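Local coordinates for protein tartronate semialdehyde reductase (Salmonella typhimurium, PDB 1VPD) that probably catalyses the NAD(P)H-dependent reduction of tartronate semialdehyde to D-glycerate, the closing step of galactarate breakdown, at residues 7-13 and 29-35; 21-25 and 43-49; 120-124 and 167-172; 180-184 and 259-265; 268-272 and 284-289. All coordinates share one frame; numbering follows the deposited sequence. Where two conformers were deposited one is given.

How the contacts relate
Contacts 1 and 2 build the start of the nucleotide-binding domain: contact 1 pairs its first two strands in the buried sheet, and contact 2 packs the helices that follow them, partly buried and edged by charge. The two touch, Leu31 reaching both Ser21 and Leu25. Contact 3 belongs to the same sheet and is also buried, but there a strand carboxylate grips the backbone at the start of helix 170-198. That helix continues into contact 4, which shares helix 260-274 with contact 5. These last two lie on the far side of the chain's centre from contacts 1 and 2, are partly buried and rest on apolar packing, with aromatic rings added in contact 5.

Contact 1: 7-13 and 29-35; sequences KVGFIGL and YSLVVSD
Val8 and Leu31 lie side by side on one face of the sheet, with CD2 of Leu31 3.6 Å from CB of Val8. On the same face CB of Phe10 meets CG1 of Val33, while the far end of the Phe10 ring leads off toward Leu24 of helix 17-26. Leu13, just past the strand, crosses Val33 at about a right angle and brings CD1 to within 3.8 Å of Val33 CG2. Val32, paired through its backbone with Gly9, turns its side chain to the other face, where helix 55-61 packs.

Outward from this apolar layer runs the parallel pairing of strands 7-11 and 30-34. Val8 N donates to Ser30 O at 2.8 Å. Further up, Gly12 N reaches Ser34 O at 3.0 Å. The polar edge is Asp35: its CG is anti to the backbone N (chi1 -173°), which swings OD1 back to take the Leu13 N-H at 2.8 Å, from above the carboxylate plane. OD2 turns instead to Asn37 N. In this Rossmann beta-alpha-beta unit, Asp35, just past the second strand, thus ties its end to the glycine-rich turn predicted to bind NAD(+), probably helping to hold that turn in shape.

Contact 2: 21-25 and 43-49; sequences SKNLL and DVIAAGA
Leu25 pushes its branched end into the last turn of the opposing helix. Its CD1 lies 3.8 Å from Ala47 CB and 4.1 Å from Val44 CG1, while CD2 comes over the turn that follows, 3.9 Å from the backbone C of Gly48. One turn earlier on the same helix, Ser21 OG rests against both methyls of Val44, the nearer being CG1 at 3.5 Å.

At the outer rim Lys22 stretches across. Its CG stands opposite the carbonyl carbon (chi1 -70°) and the chain beyond is extended, bringing NZ to Asp43, whose side chain it meets at about a right angle. A salt bridge runs from Lys22 NZ to Asp43 OD2, but Asp43 was deposited in two conformers, and the detail of the bridge is therefore doubtful.

Helices 17-26 and 38-46 here lie against the same side of the Rossmann sheet, each following a strand of its first beta-alpha units. Gly48 closes the second helix as a Schellman motif, with positive phi (127°) and Ala49 N bonded back to Val44 O at 3.2 Å.

Further out, in the given conformer Lys18 also bridges to Asp43 OD1, and the carbonyl oxygen of Lys18 holds the hydroxyl of Ser21. Leu31 of strand 30-34 packs under Ser21 and Leu25, and Leu13 under Ser21 and Val44.

Contact 3: 120-124 and 167-172; sequences MLDAP and DIGAGN
Asp122 points its carboxylate into the turn that opens helix 170-198. With chi1 at 63°, CG sits between the backbone N and the carbonyl carbon, and the two oxygens divide the work. OD1 accepts the Gly169 N-H at 2.9 Å, approached from well above the carboxylate plane (48°). OD2 takes Asn172 N at 2.9 Å on its anti side, and Gly171 N lies equally close to it.

Gly169, at the N-cap position, is the third residue of a type II turn from Asp167 to Ala170. The acid therefore faces the positive end of the helix dipole, which would probably favour its charged form. In the fold, this fastens strand 119-126 of the nucleotide-binding domain to the long helix that leads into the second domain.

Ile168 crosses Asp122 obliquely and reaches back over it, placing CD1 3.5 Å from Asp122 OD1 and 4.1 Å from CG of the selenomethionine Met120, which it crosses at about a right angle.

Beyond, Pro124 lies obliquely across Asn172: Pro124 CG is 3.5 Å from Asn172 OD1, which accepts the N-H of Ile101. The proline ring lies about 4 Å from the side chains of Lys175, the predicted active-site residue, and Ser100, predicted to bind NAD(+).

Contact 4: 180-184 and 259-265; sequences VIVAL and LPLTAAV
Leu184, described here in one of its two deposited conformers, and Val265 are brought together by their first torsions. In Leu184 CG stands opposite the carbonyl carbon (chi1 -66°), which throws the branched end forward across the gap; in Val265 the value of 172° turns CG2 to meet it and leaves CG1 for Ala183. In that conformer the Leu184 methyls straddle the CB of Leu261, CD2 at 3.6 Å and CD1 at 3.7 Å, the two side chains crossing at about a right angle. CD2 also presses on Val265 CG2, closer than a usual van der Waals contact, a tightness that is doubtful.

A turn earlier, Val180 meets Thr262 where the backbones come nearest, their CA atoms 6.2 Å apart. The threonine hydroxyl faces the valine's fork: OG1 is 3.2 Å from CG1 and 3.4 Å from CG2. Val180 CG2 just grazes Leu259 CD2 at 4.4 Å, with Leu259 standing at the N-cap position of the second helix. On the other flank Ala183 CB touches Val265 CG1 at 4.2 Å, a small side chain against one branch.

The contact is mainly apolar packing, with one hydroxyl facing the Val180 methyls. Helix 238-255 packs alongside, with His241 against Ala183, and Leu249 and Ser252 against Leu259.

The axes of the short segments approach to 9.9 Å, with their directions 57° from each other. This is oblique helix-on-helix packing, joining the long helix 170-198 to helix 260-274 in the all-helical second domain of the 3-hydroxyisobutyrate dehydrogenase-related family.

Contact 5: 268-272 and 284-289; sequences MMQAL and ALACYY
Met268, a selenomethionine, runs out extended between two tyrosines of the opposing helix. Its CB lies 4.1 Å from Tyr288 CE1 and, at the other flank, 4.2 Å from Leu285 CD2. CG then settles over one face of the Tyr288 ring, 3.8 Å from the centroid and 22° off the normal, a CH-pi contact. SE comes next, lying obliquely to both rings in Met-aromatic contacts, 4.5 Å from the centroid of Tyr288 and 4.8 Å from that of Tyr289. At the tip, Met268 CE ends 3.5 Å from Tyr289 OH, a hydroxyl hydrogen-bonded to Glu191 of helix 170-198.

The short segments of helices 260-274 and 285-293 cross almost perpendicularly, their directions 92° apart, in the helical second domain. Tyr288 can lie across the first helix because its CG is anti to the backbone N (chi1 175°). The ring's edge then receives Ala271 CB, near its plane.

Leu272 fills the inner side: CD1 approaches Leu285 CA at 3.7 Å, and CD2 packs beside Tyr288 CB, the two side chains crossing at about a right angle. Beside it, the selenomethionine Met269 brings CE to Leu285 CD1 at 3.8 Å, while Ile242 and Leu245 of helix 238-255 back Met269 and Ile186 of helix 170-198 backs Leu285.

Contact 1: 7-13 and 29-35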
# COMPACT_ATOMS: atom_id res chain seq x y z
N LYS A 7 8.61 12.60 -19.12
CA LYS A 7 7.52 13.12 -18.29
C LYS A 7 6.93 11.83 -17.70
O LYS A 7 6.77 10.83 -18.39
CB LYS A 7 6.46 13.94 -19.04
CG LYS A 7 6.67 15.46 -18.95
CD LYS A 7 5.60 16.27 -19.68
CE LYS A 7 6.06 17.73 -19.89
NZ LYS A 7 4.94 18.69 -20.11
N VAL A 8 6.68 11.86 -16.39
CA VAL A 8 6.19 10.70 -15.65
C VAL A 8 4.75 10.97 -15.24
O VAL A 8 4.46 11.98 -14.61
CB VAL A 8 7.03 10.49 -14.38
CG1 VAL A 8 6.44 9.38 -13.52
CG2 VAL A 8 8.47 10.19 -14.71
N GLY A 9 3.84 10.06 -15.59
CA GLY A 9 2.45 10.16 -15.20
C GLY A 9 2.32 9.66 -13.78
O GLY A 9 3.06 8.75 -13.41
N PHE A 10 1.42 10.24 -13.00
CA PHE A 10 1.17 9.74 -11.64
C PHE A 10 -0.30 9.90 -11.33
O PHE A 10 -0.80 11.02 -11.23
CB PHE A 10 2.04 10.49 -10.63
CG PHE A 10 2.31 9.73 -9.36
CD1 PHE A 10 3.60 9.35 -9.03
CD2 PHE A 10 1.28 9.39 -8.50
CE1 PHE A 10 3.87 8.67 -7.86
CE2 PHE A 10 1.55 8.67 -7.32
CZ PHE A 10 2.85 8.34 -7.01
N ILE A 11 -1.02 8.78 -11.20
CA ILE A 11 -2.45 8.80 -11.00
C ILE A 11 -2.75 8.12 -9.67
O ILE A 11 -2.48 6.92 -9.52
CB ILE A 11 -3.18 8.09 -12.15
CG1 ILE A 11 -2.85 8.75 -13.50
CG2 ILE A 11 -4.67 8.12 -11.92
CD1 ILE A 11 -3.40 8.02 -14.69
N GLY A 12 -3.31 8.88 -8.74
CA GLY A 12 -3.64 8.42 -7.40
C GLY A 12 -2.77 9.15 -6.40
O GLY A 12 -1.62 8.79 -6.19
N LEU A 13 -3.32 10.21 -5.81
CA LEU A 13 -2.61 11.12 -4.94
C LEU A 13 -3.20 11.06 -3.53
O LEU A 13 -3.50 12.09 -2.89
CB LEU A 13 -2.69 12.55 -5.51
CG LEU A 13 -2.15 12.70 -6.93
CD1 LEU A 13 -2.36 14.13 -7.41
CD2 LEU A 13 -0.68 12.30 -7.02
N TYR A 29 12.14 14.85 -11.22
CA TYR A 29 11.27 14.33 -12.28
C TYR A 29 10.16 15.32 -12.60
O TYR A 29 9.67 16.02 -11.72
CB TYR A 29 10.68 12.96 -11.89
CG TYR A 29 11.73 11.88 -11.81
CD1 TYR A 29 12.14 11.21 -12.94
CD2 TYR A 29 12.34 11.54 -10.60
CE1 TYR A 29 13.12 10.24 -12.90
CE2 TYR A 29 13.33 10.56 -10.55
CZ TYR A 29 13.71 9.92 -11.70
OH TYR A 29 14.68 8.93 -11.70
N SER A 30 9.77 15.37 -13.87
CA SER A 30 8.62 16.16 -14.29
C SER A 30 7.40 15.26 -14.31
O SER A 30 7.41 14.22 -14.97
CB SER A 30 8.86 16.75 -15.68
OG SER A 30 10.02 17.55 -15.66
N LEU A 31 6.36 15.66 -13.59
CA LEU A 31 5.16 14.83 -13.45
C LEU A 31 3.95 15.45 -14.11
O LEU A 31 3.81 16.67 -14.16
CB LEU A 31 4.81 14.60 -11.97
CG LEU A 31 5.82 13.93 -11.04
CD1 LEU A 31 5.10 13.45 -9.78
CD2 LEU A 31 6.54 12.79 -11.67
N VAL A 32 3.09 14.58 -14.62
CA VAL A 32 1.73 14.94 -14.98
C VAL A 32 0.81 14.05 -14.14
O VAL A 32 0.81 12.82 -14.30
CB VAL A 32 1.44 14.75 -16.49
CG1 VAL A 32 0.11 15.37 -16.84
CG2 VAL A 32 2.55 15.37 -17.34
N VAL A 33 0.03 14.67 -13.27
CA VAL A 33 -0.71 13.97 -12.22
C VAL A 33 -2.21 14.07 -12.33
O VAL A 33 -2.76 14.99 -12.95
CB VAL A 33 -0.24 14.43 -10.81
CG1 VAL A 33 1.24 14.38 -10.70
CG2 VAL A 33 -0.76 15.83 -10.43
N SER A 34 -2.89 13.08 -11.76
CA SER A 34 -4.33 13.12 -11.61
C SER A 34 -4.76 12.36 -10.36
O SER A 34 -4.02 11.52 -9.85
CB SER A 34 -5.04 12.54 -12.82
OG SER A 34 -6.44 12.67 -12.67
N ASP A 35 -5.93 12.73 -9.87
CA ASP A 35 -6.60 12.09 -8.76
C ASP A 35 -8.08 12.45 -8.84
O ASP A 35 -8.44 13.45 -9.47
CB ASP A 35 -6.00 12.56 -7.43
CG ASP A 35 -6.55 11.79 -6.24
OD1 ASP A 35 -6.09 10.64 -6.04
OD2 ASP A 35 -7.45 12.22 -5.48

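Contact 2: 21-25 and 43-49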
# COMPACT_ATOMS: atom_id res chain seq x y z
N SER A 21 4.59 11.10 -4.90
CA SER A 21 4.70 12.01 -6.04
C SER A 21 5.59 13.21 -5.69
O SER A 21 6.39 13.65 -6.53
CB SER A 21 3.32 12.46 -6.54
OG SER A 21 2.68 13.37 -5.67
N LYS A 22 5.47 13.72 -4.47
CA LYS A 22 6.28 14.86 -4.03
C LYS A 22 7.76 14.48 -3.94
O LYS A 22 8.62 15.28 -4.28
CB LYS A 22 5.75 15.44 -2.73
CG LYS A 22 4.43 16.15 -2.90
CD LYS A 22 4.04 16.83 -1.63
CE LYS A 22 2.71 17.49 -1.76
NZ LYS A 22 2.19 17.90 -0.43
N ASN A 23 8.07 13.25 -3.54
CA ASN A 23 9.45 12.80 -3.58
C ASN A 23 10.02 12.71 -4.99
O ASN A 23 11.22 12.97 -5.18
CB ASN A 23 9.63 11.49 -2.80
CG ASN A 23 9.61 11.72 -1.31
OD1 ASN A 23 10.05 12.79 -0.84
ND2 ASN A 23 9.10 10.73 -0.53
N LEU A 24 9.20 12.36 -5.97
CA LEU A 24 9.66 12.33 -7.36
C LEU A 24 9.96 13.75 -7.83
O LEU A 24 10.96 13.97 -8.51
CB LEU A 24 8.62 11.70 -8.29
CG LEU A 24 8.40 10.18 -8.17
CD1 LEU A 24 7.41 9.71 -9.23
CD2 LEU A 24 9.69 9.39 -8.26
N LEU A 25 9.12 14.70 -7.45
CA LEU A 25 9.33 16.10 -7.83
C LEU A 25 10.64 16.63 -7.24
O LEU A 25 11.39 17.32 -7.93
CB LEU A 25 8.17 16.98 -7.41
CG LEU A 25 6.86 16.75 -8.18
CD1 LEU A 25 5.71 17.39 -7.48
CD2 LEU A 25 6.93 17.26 -9.62
N ASP A 43 -2.61 20.45 -4.65
CA ASP A 43 -1.48 20.37 -3.74
C ASP A 43 -0.21 19.94 -4.47
O ASP A 43 0.87 20.48 -4.26
CB ASP A 43 -1.83 19.37 -2.63
CG ASP A 43 -0.80 19.30 -1.54
OD1 ASP A 43 -1.21 19.20 -0.37
OD2 ASP A 43 0.43 19.31 -1.75
N VAL A 44 -0.33 18.93 -5.32
CA VAL A 44 0.82 18.40 -6.01
C VAL A 44 1.28 19.34 -7.15
O VAL A 44 2.46 19.46 -7.39
CB VAL A 44 0.58 16.93 -6.47
CG1 VAL A 44 1.76 16.39 -7.21
CG2 VAL A 44 0.31 16.03 -5.23
N ILE A 45 0.35 20.02 -7.80
CA ILE A 45 0.76 21.04 -8.78
C ILE A 45 1.49 22.18 -8.08
O ILE A 45 2.43 22.71 -8.61
CB ILE A 45 -0.51 21.67 -9.44
CG1 ILE A 45 -1.14 20.74 -10.47
CG2 ILE A 45 -0.19 23.05 -10.09
CD1 ILE A 45 -2.51 21.23 -10.95
N ALA A 46 1.07 22.51 -6.87
CA ALA A 46 1.76 23.56 -6.11
C ALA A 46 3.21 23.17 -5.80
O ALA A 46 4.07 24.03 -5.68
CB ALA A 46 0.98 23.90 -4.84
N ALA A 47 3.50 21.86 -5.73
CA ALA A 47 4.88 21.37 -5.57
C ALA A 47 5.65 21.24 -6.87
O ALA A 47 6.82 20.85 -6.86
CB ALA A 47 4.90 20.02 -4.82
N GLY A 48 5.01 21.51 -8.00
CA GLY A 48 5.71 21.53 -9.28
C GLY A 48 5.14 20.67 -10.40
O GLY A 48 5.63 20.74 -11.54
N ALA A 49 4.12 19.86 -10.12
CA ALA A 49 3.56 18.98 -11.15
C ALA A 49 2.70 19.74 -12.15
O ALA A 49 2.16 20.80 -11.85
CB ALA A 49 2.72 17.88 -10.53

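Contact 3: 120-124 and 167-172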
# COMPACT_ATOMS: atom_id res chain seq x y z
N MSE A 120 4.14 -3.47 -18.43
CA MSE A 120 3.63 -3.28 -17.06
C MSE A 120 4.53 -3.93 -16.02
O MSE A 120 5.04 -5.04 -16.21
CB MSE A 120 2.21 -3.84 -16.92
CG MSE A 120 1.61 -3.61 -15.55
SE MSE A 120 -0.20 -4.27 -15.50
CE MSE A 120 -0.59 -4.14 -13.64
N LEU A 121 4.76 -3.20 -14.93
CA LEU A 121 5.33 -3.76 -13.70
C LEU A 121 4.27 -3.65 -12.60
O LEU A 121 3.55 -2.65 -12.52
CB LEU A 121 6.56 -2.99 -13.23
CG LEU A 121 7.76 -2.85 -14.18
CD1 LEU A 121 8.78 -1.91 -13.58
CD2 LEU A 121 8.33 -4.21 -14.42
N ASP A 122 4.20 -4.67 -11.74
CA ASP A 122 3.46 -4.56 -10.49
C ASP A 122 4.46 -4.31 -9.36
O ASP A 122 5.26 -5.19 -9.03
CB ASP A 122 2.53 -5.76 -10.21
CG ASP A 122 3.23 -7.09 -10.05
OD1 ASP A 122 4.07 -7.48 -10.91
OD2 ASP A 122 2.94 -7.89 -9.11
N ALA A 123 4.43 -3.09 -8.83
CA ALA A 123 5.42 -2.62 -7.86
C ALA A 123 4.78 -2.02 -6.60
O ALA A 123 4.98 -0.84 -6.29
CB ALA A 123 6.32 -1.58 -8.52
N PRO A 124 4.02 -2.83 -5.86
CA PRO A 124 3.45 -2.39 -4.59
C PRO A 124 4.53 -2.11 -3.56
O PRO A 124 5.71 -2.46 -3.72
CB PRO A 124 2.55 -3.56 -4.17
CG PRO A 124 3.12 -4.75 -4.85
CD PRO A 124 3.65 -4.23 -6.16
N ASP A 167 8.15 -12.65 -12.16
CA ASP A 167 7.35 -12.25 -13.31
C ASP A 167 6.14 -11.44 -12.83
O ASP A 167 5.88 -11.36 -11.62
CB ASP A 167 6.82 -13.48 -14.07
CG ASP A 167 7.92 -14.31 -14.72
OD1 ASP A 167 9.05 -13.82 -14.91
OD2 ASP A 167 7.72 -15.49 -15.08
N ILE A 168 5.40 -10.88 -13.78
CA ILE A 168 4.24 -10.05 -13.48
C ILE A 168 3.30 -10.77 -12.50
O ILE A 168 2.96 -11.93 -12.69
CB ILE A 168 3.50 -9.63 -14.79
CG1 ILE A 168 2.33 -8.69 -14.49
CG2 ILE A 168 3.04 -10.86 -15.61
CD1 ILE A 168 2.74 -7.29 -14.09
N GLY A 169 2.91 -10.05 -11.46
CA GLY A 169 2.12 -10.58 -10.36
C GLY A 169 2.91 -10.91 -9.12
O GLY A 169 2.35 -10.96 -8.03
N ALA A 170 4.22 -11.11 -9.26
CA ALA A 170 5.07 -11.49 -8.13
C ALA A 170 5.24 -10.36 -7.15
O ALA A 170 5.43 -10.62 -5.95
CB ALA A 170 6.45 -12.00 -8.60
N GLY A 171 5.14 -9.13 -7.61
CA GLY A 171 5.14 -7.99 -6.71
C GLY A 171 3.96 -8.10 -5.74
O GLY A 171 4.13 -7.97 -4.52
N ASN A 172 2.78 -8.31 -6.28
CA ASN A 172 1.60 -8.47 -5.45
C ASN A 172 1.58 -9.73 -4.63
O ASN A 172 1.10 -9.70 -3.52
CB ASN A 172 0.33 -8.25 -6.25
CG ASN A 172 0.02 -6.76 -6.39
OD1 ASN A 172 -0.13 -6.07 -5.39
ND2 ASN A 172 0.02 -6.26 -7.61

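Contact 4: 180-184 and 259-265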
# COMPACT_ATOMS: atom_id res chain seq x y z
N VAL A 180 0.16 -10.05 5.29
CA VAL A 180 -0.01 -11.07 6.32
C VAL A 180 0.85 -10.69 7.52
O VAL A 180 0.35 -10.66 8.66
CB VAL A 180 0.38 -12.48 5.78
CG1 VAL A 180 0.57 -13.49 6.92
CG2 VAL A 180 -0.68 -12.96 4.79
N ILE A 181 2.12 -10.40 7.29
CA ILE A 181 3.01 -10.06 8.40
C ILE A 181 2.55 -8.79 9.11
O ILE A 181 2.53 -8.74 10.34
CB ILE A 181 4.47 -9.95 7.94
CG1 ILE A 181 5.02 -11.36 7.70
CG2 ILE A 181 5.31 -9.24 9.00
CD1 ILE A 181 6.28 -11.36 6.82
N VAL A 182 2.20 -7.75 8.37
CA VAL A 182 1.82 -6.51 9.01
C VAL A 182 0.58 -6.70 9.89
O VAL A 182 0.55 -6.24 11.04
CB VAL A 182 1.63 -5.38 7.99
CG1 VAL A 182 1.09 -4.13 8.67
CG2 VAL A 182 2.96 -5.06 7.29
N ALA A 183 -0.45 -7.36 9.37
CA ALA A 183 -1.66 -7.59 10.14
C ALA A 183 -1.35 -8.37 11.40
O ALA A 183 -1.82 -8.00 12.47
CB ALA A 183 -2.72 -8.30 9.34
N LEU A 184 -0.59 -9.45 11.27
CA LEU A 184 -0.30 -10.31 12.42
C LEU A 184 0.61 -9.62 13.44
O LEU A 184 0.42 -9.79 14.62
CB LEU A 184 0.28 -11.65 11.96
CG LEU A 184 -0.71 -12.49 11.15
CD1 LEU A 184 -0.06 -13.74 10.61
CD2 LEU A 184 -1.91 -12.88 12.02
N LEU A 259 -3.03 -20.68 6.06
CA LEU A 259 -3.18 -19.30 6.53
C LEU A 259 -4.09 -19.17 7.77
O LEU A 259 -4.98 -18.32 7.82
CB LEU A 259 -3.68 -18.41 5.38
CG LEU A 259 -2.74 -17.27 4.98
CD1 LEU A 259 -1.45 -17.82 4.36
CD2 LEU A 259 -3.43 -16.28 4.06
N PRO A 260 -3.83 -19.96 8.82
CA PRO A 260 -4.69 -19.92 10.01
C PRO A 260 -4.71 -18.58 10.75
O PRO A 260 -5.80 -18.13 11.18
CB PRO A 260 -4.13 -21.03 10.90
CG PRO A 260 -2.67 -21.17 10.46
CD PRO A 260 -2.73 -20.94 8.97
N LEU A 261 -3.55 -17.97 10.93
CA LEU A 261 -3.52 -16.74 11.74
C LEU A 261 -4.15 -15.57 10.97
O LEU A 261 -4.90 -14.79 11.54
CB LEU A 261 -2.11 -16.42 12.22
CG LEU A 261 -1.48 -17.54 13.05
CD1 LEU A 261 -0.06 -17.11 13.42
CD2 LEU A 261 -2.27 -17.88 14.32
N THR A 262 -3.88 -15.50 9.68
CA THR A 262 -4.51 -14.53 8.79
C THR A 262 -6.02 -14.72 8.78
O THR A 262 -6.78 -13.75 8.87
CB THR A 262 -3.93 -14.65 7.36
OG1 THR A 262 -2.53 -14.34 7.34
CG2 THR A 262 -4.58 -13.65 6.44
N ALA A 263 -6.47 -15.96 8.69
CA ALA A 263 -7.91 -16.24 8.72
C ALA A 263 -8.53 -15.72 10.01
O ALA A 263 -9.62 -15.11 10.00
CB ALA A 263 -8.19 -17.70 8.52
N ALA A 264 -7.84 -15.92 11.14
CA ALA A 264 -8.33 -15.41 12.43
C ALA A 264 -8.35 -13.89 12.46
O ALA A 264 -9.36 -13.30 12.89
CB ALA A 264 -7.51 -15.95 13.58
N VAL A 265 -7.28 -13.25 12.03
CA VAL A 265 -7.24 -11.77 12.08
C VAL A 265 -8.25 -11.15 11.11
O VAL A 265 -8.85 -10.11 11.42
CB VAL A 265 -5.81 -11.25 11.91
CG1 VAL A 265 -5.80 -9.74 11.77
CG2 VAL A 265 -4.97 -11.70 13.09

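Contact 5: 268-272 and 284-289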
# COMPACT_ATOMS: atom_id res chain seq x y z
N MSE A 268 -11.38 -10.86 13.01
CA MSE A 268 -11.26 -9.70 13.91
C MSE A 268 -11.54 -8.39 13.15
O MSE A 268 -12.26 -7.50 13.67
CB MSE A 268 -9.85 -9.61 14.54
CG MSE A 268 -9.47 -10.83 15.35
SE MSE A 268 -7.70 -10.57 16.11
CE MSE A 268 -7.44 -12.43 16.62
N MSE A 269 -10.97 -8.26 11.96
CA MSE A 269 -11.21 -7.09 11.14
C MSE A 269 -12.67 -6.98 10.69
O MSE A 269 -13.21 -5.86 10.64
CB MSE A 269 -10.25 -7.05 9.95
CG MSE A 269 -8.80 -6.83 10.33
SE MSE A 269 -7.79 -6.44 8.74
CE MSE A 269 -6.04 -6.25 9.62
N GLN A 270 -13.34 -8.12 10.44
CA GLN A 270 -14.79 -8.08 10.16
C GLN A 270 -15.57 -7.51 11.36
O GLN A 270 -16.48 -6.68 11.19
CB GLN A 270 -15.33 -9.46 9.75
CG GLN A 270 -14.77 -9.93 8.42
CD GLN A 270 -15.32 -9.17 7.22
OE1 GLN A 270 -16.45 -8.64 7.26
NE2 GLN A 270 -14.52 -9.08 6.15
N ALA A 271 -15.20 -7.92 12.57
CA ALA A 271 -15.82 -7.38 13.76
C ALA A 271 -15.58 -5.87 13.88
O ALA A 271 -16.52 -5.12 14.22
CB ALA A 271 -15.32 -8.12 15.01
N LEU A 272 -14.35 -5.43 13.62
CA LEU A 272 -14.02 -4.00 13.68
C LEU A 272 -14.82 -3.19 12.67
O LEU A 272 -15.35 -2.11 13.01
CB LEU A 272 -12.53 -3.79 13.47
CG LEU A 272 -11.67 -4.18 14.67
CD1 LEU A 272 -10.22 -4.28 14.30
CD2 LEU A 272 -11.88 -3.19 15.84
N ALA A 284 -6.04 0.23 14.97
CA ALA A 284 -7.32 -0.01 15.65
C ALA A 284 -7.64 -1.50 15.85
O ALA A 284 -8.59 -1.86 16.54
CB ALA A 284 -8.47 0.69 14.93
N LEU A 285 -6.82 -2.39 15.31
CA LEU A 285 -6.90 -3.78 15.74
C LEU A 285 -6.75 -3.88 17.24
O LEU A 285 -7.33 -4.76 17.87
CB LEU A 285 -5.80 -4.62 15.09
CG LEU A 285 -6.11 -5.40 13.84
CD1 LEU A 285 -4.80 -5.88 13.24
CD2 LEU A 285 -7.04 -6.57 14.15
N ALA A 286 -6.00 -2.96 17.86
CA ALA A 286 -5.90 -2.93 19.32
C ALA A 286 -7.26 -2.79 20.00
O ALA A 286 -7.49 -3.39 21.06
CB ALA A 286 -4.95 -1.82 19.79
N CYS A 287 -8.16 -2.03 19.38
CA CYS A 287 -9.48 -1.78 19.95
C CYS A 287 -10.32 -3.06 20.03
O CYS A 287 -11.15 -3.20 20.93
CB CYS A 287 -10.21 -0.67 19.20
SG CYS A 287 -9.26 0.84 19.01
N TYR A 288 -10.10 -4.01 19.11
CA TYR A 288 -10.75 -5.31 19.19
C TYR A 288 -10.39 -6.00 20.50
O TYR A 288 -11.26 -6.48 21.23
CB TYR A 288 -10.35 -6.17 17.97
CG TYR A 288 -10.87 -7.58 18.02
CD1 TYR A 288 -12.13 -7.89 17.52
CD2 TYR A 288 -10.12 -8.62 18.55
CE1 TYR A 288 -12.63 -9.20 17.56
CE2 TYR A 288 -10.61 -9.92 18.61
CZ TYR A 288 -11.87 -10.20 18.11
OH TYR A 288 -12.36 -11.48 18.14
N TYR A 289 -9.10 -6.07 20.78
CA TYR A 289 -8.63 -6.67 22.01
C TYR A 289 -9.08 -5.90 23.25
O TYR A 289 -9.44 -6.50 24.26
CB TYR A 289 -7.12 -6.74 21.99
CG TYR A 289 -6.58 -7.86 21.12
CD1 TYR A 289 -6.37 -9.12 21.65
CD2 TYR A 289 -6.30 -7.65 19.78
CE1 TYR A 289 -5.89 -10.15 20.87
CE2 TYR A 289 -5.80 -8.68 18.98
CZ TYR A 289 -5.58 -9.92 19.54
OH TYR A 289 -5.07 -10.94 18.76